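Local coordinates for hypothetical protein Atu0120 (Agrobacterium tumefaciens, PDB 2I6H) that is of unknown function, a mainly helical, strand-free member of the bacterial DUF924 family that crystallised with calcium ions, at residues A111-D124 against F134-A146. Residues are numbered along the deposited sequence; the frame is centred on the assembly and turned at random. Where two conformers were deposited one is given.
Sequences ARFFADEAIRRGHD and FFYLPFSHAEDIA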
loop_
_atom_site.group_PDB
_atom_site.type_symbol
_atom_site.label_atom_id
_atom_site.label_comp_id
_atom_site.label_asym_id
_atom_site.label_seq_id
_atom_site.Cartn_x
_atom_site.Cartn_y
_atom_site.Cartn_z
ATOM N N ALA A 111 -3.053 -19.340 12.077
ATOM C CA ALA A 111 -2.187 -18.663 11.080
ATOM C C ALA A 111 -0.955 -18.053 11.750
ATOM O O ALA A 111 0.166 -18.211 11.239
ATOM C CB ALA A 111 -2.956 -17.621 10.325
ATOM N N ARG A 112 -1.162 -17.409 12.899
ATOM C CA ARG A 112 -0.086 -16.748 13.633
ATOM C C ARG A 112 0.919 -17.764 14.143
ATOM O O ARG A 112 2.138 -17.550 14.088
ATOM C CB ARG A 112 -0.661 -16.048 14.840
ATOM C CG ARG A 112 -1.282 -14.753 14.530
ATOM C CD ARG A 112 -1.139 -13.862 15.746
ATOM N NE ARG A 112 -1.831 -14.398 16.913
ATOM C CZ ARG A 112 -3.150 -14.539 16.998
ATOM N NH1 ARG A 112 -3.914 -14.215 15.977
ATOM N NH2 ARG A 112 -3.705 -15.024 18.104
ATOM N N PHE A 113 0.396 -18.879 14.664
ATOM C CA PHE A 113 1.221 -19.956 15.203
ATOM C C PHE A 113 2.104 -20.498 14.053
ATOM O O PHE A 113 3.348 -20.673 14.193
ATOM C CB PHE A 113 0.298 -21.064 15.743
ATOM C CG PHE A 113 1.024 -22.308 16.125
ATOM C CD1 PHE A 113 1.830 -22.333 17.266
ATOM C CD2 PHE A 113 0.972 -23.425 15.319
ATOM C CE1 PHE A 113 2.542 -23.518 17.618
ATOM C CE2 PHE A 113 1.666 -24.605 15.651
ATOM C CZ PHE A 113 2.466 -24.641 16.803
ATOM N N PHE A 114 1.476 -20.738 12.900
ATOM C CA PHE A 114 2.231 -21.185 11.744
ATOM C C PHE A 114 3.187 -20.135 11.183
ATOM O O PHE A 114 4.290 -20.492 10.756
ATOM C CB PHE A 114 1.304 -21.634 10.636
ATOM C CG PHE A 114 0.678 -23.015 10.851
ATOM C CD1 PHE A 114 1.200 -23.975 11.718
ATOM C CD2 PHE A 114 -0.465 -23.332 10.119
ATOM C CE1 PHE A 114 0.537 -25.278 11.856
ATOM C CE2 PHE A 114 -1.093 -24.599 10.232
ATOM C CZ PHE A 114 -0.562 -25.574 11.083
ATOM N N ALA A 115 2.781 -18.858 11.173
ATOM C CA ALA A 115 3.680 -17.773 10.687
ATOM C C ALA A 115 4.973 -17.748 11.526
ATOM O O ALA A 115 6.090 -17.714 10.990
ATOM C CB ALA A 115 2.998 -16.395 10.735
ATOM N N ASP A 116 4.798 -17.798 12.837
ATOM C CA ASP A 116 5.947 -17.868 13.761
ATOM C C ASP A 116 6.902 -19.037 13.408
ATOM O O ASP A 116 8.151 -18.865 13.299
ATOM C CB ASP A 116 5.437 -18.032 15.198
ATOM C CG ASP A 116 6.603 -18.165 16.214
ATOM O OD1 ASP A 116 7.360 -17.181 16.423
ATOM O OD2 ASP A 116 6.777 -19.293 16.739
ATOM N N GLU A 117 6.316 -20.210 13.217
ATOM C CA GLU A 117 7.097 -21.411 12.896
ATOM C C GLU A 117 7.808 -21.277 11.535
ATOM O O GLU A 117 8.988 -21.625 11.401
ATOM C CB GLU A 117 6.246 -22.684 12.961
ATOM C CG GLU A 117 7.067 -23.964 12.692
ATOM C CD GLU A 117 8.300 -24.143 13.618
ATOM O OE1 GLU A 117 8.333 -23.586 14.754
ATOM O OE2 GLU A 117 9.234 -24.861 13.171
ATOM N N ALA A 118 7.100 -20.738 10.550
ATOM C CA ALA A 118 7.665 -20.527 9.212
ATOM C C ALA A 118 8.837 -19.554 9.250
ATOM O O ALA A 118 9.866 -19.796 8.609
ATOM C CB ALA A 118 6.549 -20.040 8.229
ATOM N N ILE A 119 8.691 -18.471 10.018
ATOM C CA ILE A 119 9.739 -17.484 10.146
ATOM C C ILE A 119 10.954 -18.105 10.859
ATOM O O ILE A 119 12.121 -17.853 10.475
ATOM C CB ILE A 119 9.226 -16.229 10.825
ATOM C CG1 ILE A 119 8.280 -15.518 9.821
ATOM C CG2 ILE A 119 10.409 -15.249 11.204
ATOM C CD1 ILE A 119 7.441 -14.436 10.450
ATOM N N ARG A 120 10.673 -18.949 11.852
ATOM C CA ARG A 120 11.747 -19.609 12.591
ATOM C C ARG A 120 12.561 -20.486 11.648
ATOM O O ARG A 120 13.777 -20.619 11.817
ATOM C CB ARG A 120 11.186 -20.407 13.759
ATOM C CG ARG A 120 10.812 -19.547 14.962
ATOM C CD ARG A 120 10.293 -20.379 16.126
ATOM N NE ARG A 120 11.312 -21.222 16.747
ATOM C CZ ARG A 120 12.219 -20.809 17.644
ATOM N NH1 ARG A 120 12.294 -19.534 18.026
ATOM N NH2 ARG A 120 13.081 -21.672 18.152
ATOM N N ARG A 121 11.892 -21.056 10.638
ATOM C CA ARG A 121 12.555 -21.925 9.664
ATOM C C ARG A 121 13.202 -21.121 8.538
ATOM O O ARG A 121 13.813 -21.720 7.663
ATOM C CB ARG A 121 11.563 -22.912 9.047
ATOM C CG ARG A 121 11.045 -23.923 10.060
ATOM C CD ARG A 121 10.005 -24.867 9.529
ATOM N NE ARG A 121 9.456 -25.680 10.634
ATOM C CZ ARG A 121 9.230 -26.984 10.582
ATOM N NH1 ARG A 121 9.540 -27.686 9.493
ATOM N NH2 ARG A 121 8.697 -27.596 11.626
ATOM N N GLY A 122 13.008 -19.802 8.527
ATOM C CA GLY A 122 13.613 -18.915 7.487
ATOM C C GLY A 122 12.794 -18.831 6.200
ATOM O O GLY A 122 13.259 -18.280 5.179
ATOM N N HIS A 123 11.564 -19.361 6.231
ATOM C CA HIS A 123 10.752 -19.465 5.002
ATOM C C HIS A 123 10.407 -18.119 4.349
ATOM O O HIS A 123 10.293 -18.013 3.090
ATOM C CB HIS A 123 9.473 -20.269 5.264
ATOM C CG HIS A 123 9.708 -21.731 5.514
ATOM N ND1 HIS A 123 10.826 -22.388 5.054
ATOM C CD2 HIS A 123 8.954 -22.663 6.161
ATOM C CE1 HIS A 123 10.760 -23.665 5.411
ATOM N NE2 HIS A 123 9.628 -23.857 6.073
ATOM N N ASP A 124 10.199 -17.094 5.174
ATOM C CA ASP A 124 9.830 -15.768 4.642
ATOM C C ASP A 124 10.978 -15.218 3.779
ATOM O O ASP A 124 10.745 -14.549 2.763
ATOM C CB ASP A 124 9.508 -14.777 5.767
ATOM C CG ASP A 124 10.657 -14.585 6.772
ATOM O OD1 ASP A 124 11.309 -15.593 7.182
ATOM O OD2 ASP A 124 10.886 -13.405 7.171
ATOM N N PHE A 134 2.973 -11.930 3.088
ATOM C CA PHE A 134 1.959 -12.931 3.528
ATOM C C PHE A 134 2.310 -13.742 4.783
ATOM O O PHE A 134 1.401 -14.260 5.466
ATOM C CB PHE A 134 1.474 -13.751 2.326
ATOM C CG PHE A 134 0.903 -12.859 1.269
ATOM C CD1 PHE A 134 -0.340 -12.260 1.495
ATOM C CD2 PHE A 134 1.661 -12.471 0.141
ATOM C CE1 PHE A 134 -0.892 -11.344 0.592
ATOM C CE2 PHE A 134 1.115 -11.519 -0.799
ATOM C CZ PHE A 134 -0.163 -10.969 -0.554
ATOM N N PHE A 135 3.617 -13.852 5.092
ATOM C CA PHE A 135 4.068 -14.428 6.358
ATOM C C PHE A 135 3.907 -13.427 7.524
ATOM O O PHE A 135 3.983 -13.823 8.686
ATOM C CB PHE A 135 5.561 -14.849 6.262
ATOM C CG PHE A 135 5.787 -16.035 5.395
ATOM C CD1 PHE A 135 5.516 -17.329 5.868
ATOM C CD2 PHE A 135 6.243 -15.882 4.087
ATOM C CE1 PHE A 135 5.713 -18.483 5.036
ATOM C CE2 PHE A 135 6.481 -17.017 3.256
ATOM C CZ PHE A 135 6.195 -18.332 3.742
ATOM N N TYR A 136 3.705 -12.142 7.226
ATOM C CA TYR A 136 3.710 -11.089 8.281
ATOM C C TYR A 136 2.299 -10.616 8.615
ATOM O O TYR A 136 2.011 -10.155 9.733
ATOM C CB TYR A 136 4.572 -9.898 7.815
ATOM C CG TYR A 136 5.986 -10.289 7.385
ATOM C CD1 TYR A 136 6.613 -11.466 7.873
ATOM C CD2 TYR A 136 6.708 -9.445 6.526
ATOM C CE1 TYR A 136 7.942 -11.779 7.459
ATOM C CE2 TYR A 136 8.015 -9.749 6.113
ATOM C CZ TYR A 136 8.617 -10.906 6.590
ATOM O OH TYR A 136 9.910 -11.209 6.184
ATOM N N LEU A 137 1.406 -10.718 7.622
ATOM C CA LEU A 137 0.034 -10.261 7.808
ATOM C C LEU A 137 -0.675 -10.900 9.028
ATOM O O LEU A 137 -1.471 -10.206 9.682
ATOM C CB LEU A 137 -0.798 -10.417 6.509
ATOM C CG LEU A 137 -0.346 -9.467 5.374
ATOM C CD1 LEU A 137 -1.122 -9.805 4.106
ATOM C CD2 LEU A 137 -0.633 -8.020 5.792
ATOM N N PRO A 138 -0.430 -12.207 9.323
ATOM C CA PRO A 138 -1.061 -12.770 10.539
ATOM C C PRO A 138 -0.710 -11.942 11.797
ATOM O O PRO A 138 -1.537 -11.821 12.697
ATOM C CB PRO A 138 -0.522 -14.213 10.600
ATOM C CG PRO A 138 -0.302 -14.567 9.154
ATOM C CD PRO A 138 0.316 -13.244 8.586
ATOM N N PHE A 139 0.486 -11.348 11.829
ATOM C CA PHE A 139 0.864 -10.533 13.003
ATOM C C PHE A 139 0.080 -9.205 13.001
ATOM O O PHE A 139 -0.402 -8.780 14.058
ATOM C CB PHE A 139 2.377 -10.354 13.071
ATOM C CG PHE A 139 3.107 -11.665 13.186
ATOM C CD1 PHE A 139 3.088 -12.357 14.403
ATOM C CD2 PHE A 139 3.741 -12.229 12.066
ATOM C CE1 PHE A 139 3.771 -13.608 14.541
ATOM C CE2 PHE A 139 4.402 -13.482 12.184
ATOM C CZ PHE A 139 4.410 -14.158 13.423
ATOM N N SER A 140 -0.100 -8.600 11.826
ATOM C CA SER A 140 -0.919 -7.388 11.710
ATOM C C SER A 140 -2.381 -7.654 12.088
ATOM O O SER A 140 -3.107 -6.750 12.519
ATOM C CB SER A 140 -0.843 -6.849 10.279
ATOM O OG SER A 140 0.383 -6.157 10.105
ATOM N N HIS A 141 -2.827 -8.892 11.894
ATOM C CA HIS A 141 -4.234 -9.241 12.128
ATOM C C HIS A 141 -4.541 -9.681 13.547
ATOM O O HIS A 141 -5.703 -9.864 13.890
ATOM C CB HIS A 141 -4.697 -10.317 11.111
ATOM C CG HIS A 141 -4.687 -9.834 9.691
ATOM N ND1 HIS A 141 -4.445 -10.669 8.624
ATOM C CD2 HIS A 141 -4.896 -8.598 9.166
ATOM C CE1 HIS A 141 -4.486 -9.964 7.500
ATOM N NE2 HIS A 141 -4.768 -8.708 7.796
ATOM N N ALA A 142 -3.514 -9.793 14.379
ATOM C CA ALA A 142 -3.697 -10.233 15.775
ATOM C C ALA A 142 -3.999 -9.059 16.707
ATOM O O ALA A 142 -3.365 -7.983 16.610
ATOM C CB ALA A 142 -2.451 -11.004 16.249
ATOM N N GLU A 143 -4.947 -9.268 17.626
ATOM C CA GLU A 143 -5.277 -8.240 18.617
ATOM C C GLU A 143 -4.368 -8.395 19.835
ATOM O O GLU A 143 -4.824 -8.793 20.895
ATOM C CB GLU A 143 -6.762 -8.332 18.987
ATOM C CG GLU A 143 -7.656 -8.016 17.815
ATOM C CD GLU A 143 -9.152 -7.995 18.161
ATOM O OE1 GLU A 143 -9.642 -8.862 18.951
ATOM O OE2 GLU A 143 -9.846 -7.110 17.623
ATOM N N ASP A 144 -3.076 -8.135 19.649
ATOM C CA ASP A 144 -2.114 -8.139 20.751
ATOM C C ASP A 144 -0.880 -7.390 20.338
ATOM O O ASP A 144 -0.428 -7.387 19.206
ATOM C CB ASP A 144 -1.737 -9.523 21.296
ATOM C CG ASP A 144 -0.917 -10.333 20.319
ATOM O OD1 ASP A 144 -1.533 -10.924 19.413
ATOM O OD2 ASP A 144 0.329 -10.393 20.465
ATOM N N ILE A 145 -0.401 -6.635 21.317
ATOM C CA ILE A 145 0.658 -5.670 21.103
ATOM C C ILE A 145 1.952 -6.299 20.657
ATOM O O ILE A 145 2.612 -5.767 19.766
ATOM C CB ILE A 145 0.795 -4.784 22.380
ATOM C CG1 ILE A 145 -0.535 -4.040 22.572
ATOM C CG2 ILE A 145 2.000 -3.880 22.318
ATOM C CD1 ILE A 145 -0.835 -3.639 24.008
ATOM N N ALA A 146 2.315 -7.452 21.242
ATOM C CA ALA A 146 3.574 -8.121 20.850
ATOM C C ALA A 146 3.543 -8.431 19.349
ATOM O O ALA A 146 4.514 -8.149 18.641
ATOM C CB ALA A 146 3.761 -9.418 21.622
HETATM O O HOH W 1 -3.720 -13.224 13.219
#
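Phe139 enters helix 108-120 as a knob into the hole formed by Arg112, Ala115, Asp116 and Ile119. Its CE2 lies 3.5 Å from Ala115 CB and 3.6 Å from Ile119 CD1, the isoleucine reaching it from the opposite direction. Ala115 CB also meets Phe135 O at 3.4 Å, a carbonyl buried without a hydrogen-bond partner. Beside the knob, the Pro138 ring rests on Ala111 through CB and on Ala115 through CG. With CG beside the backbone N (chi1 -71°), Phe135 brings its CE1 to 3.6 Å from Ala118 CB; the backbone of His123 and Asp124 covers one face of the ring. Tyr136 OH donates a 2.6 Å hydrogen bond to the anti lone pair of Asp124 OD2; the oxygen lies in the plane of the phenol ring, while the carboxylate is turned 73° from it. At the other end, Arg112 NH1, in one of two conformers, reaches Pro138 O through a water. Farther out, Arg150 of helix 145-155 forms a salt bridge with Asp116 and touches Phe139. The Schellman motif at Gly122 turns the chain so that His123 and Asp124 meet Phe135, extending a single knob-into-hole contact of short helix 137-140 on helix 108-120 in this all-alpha fold.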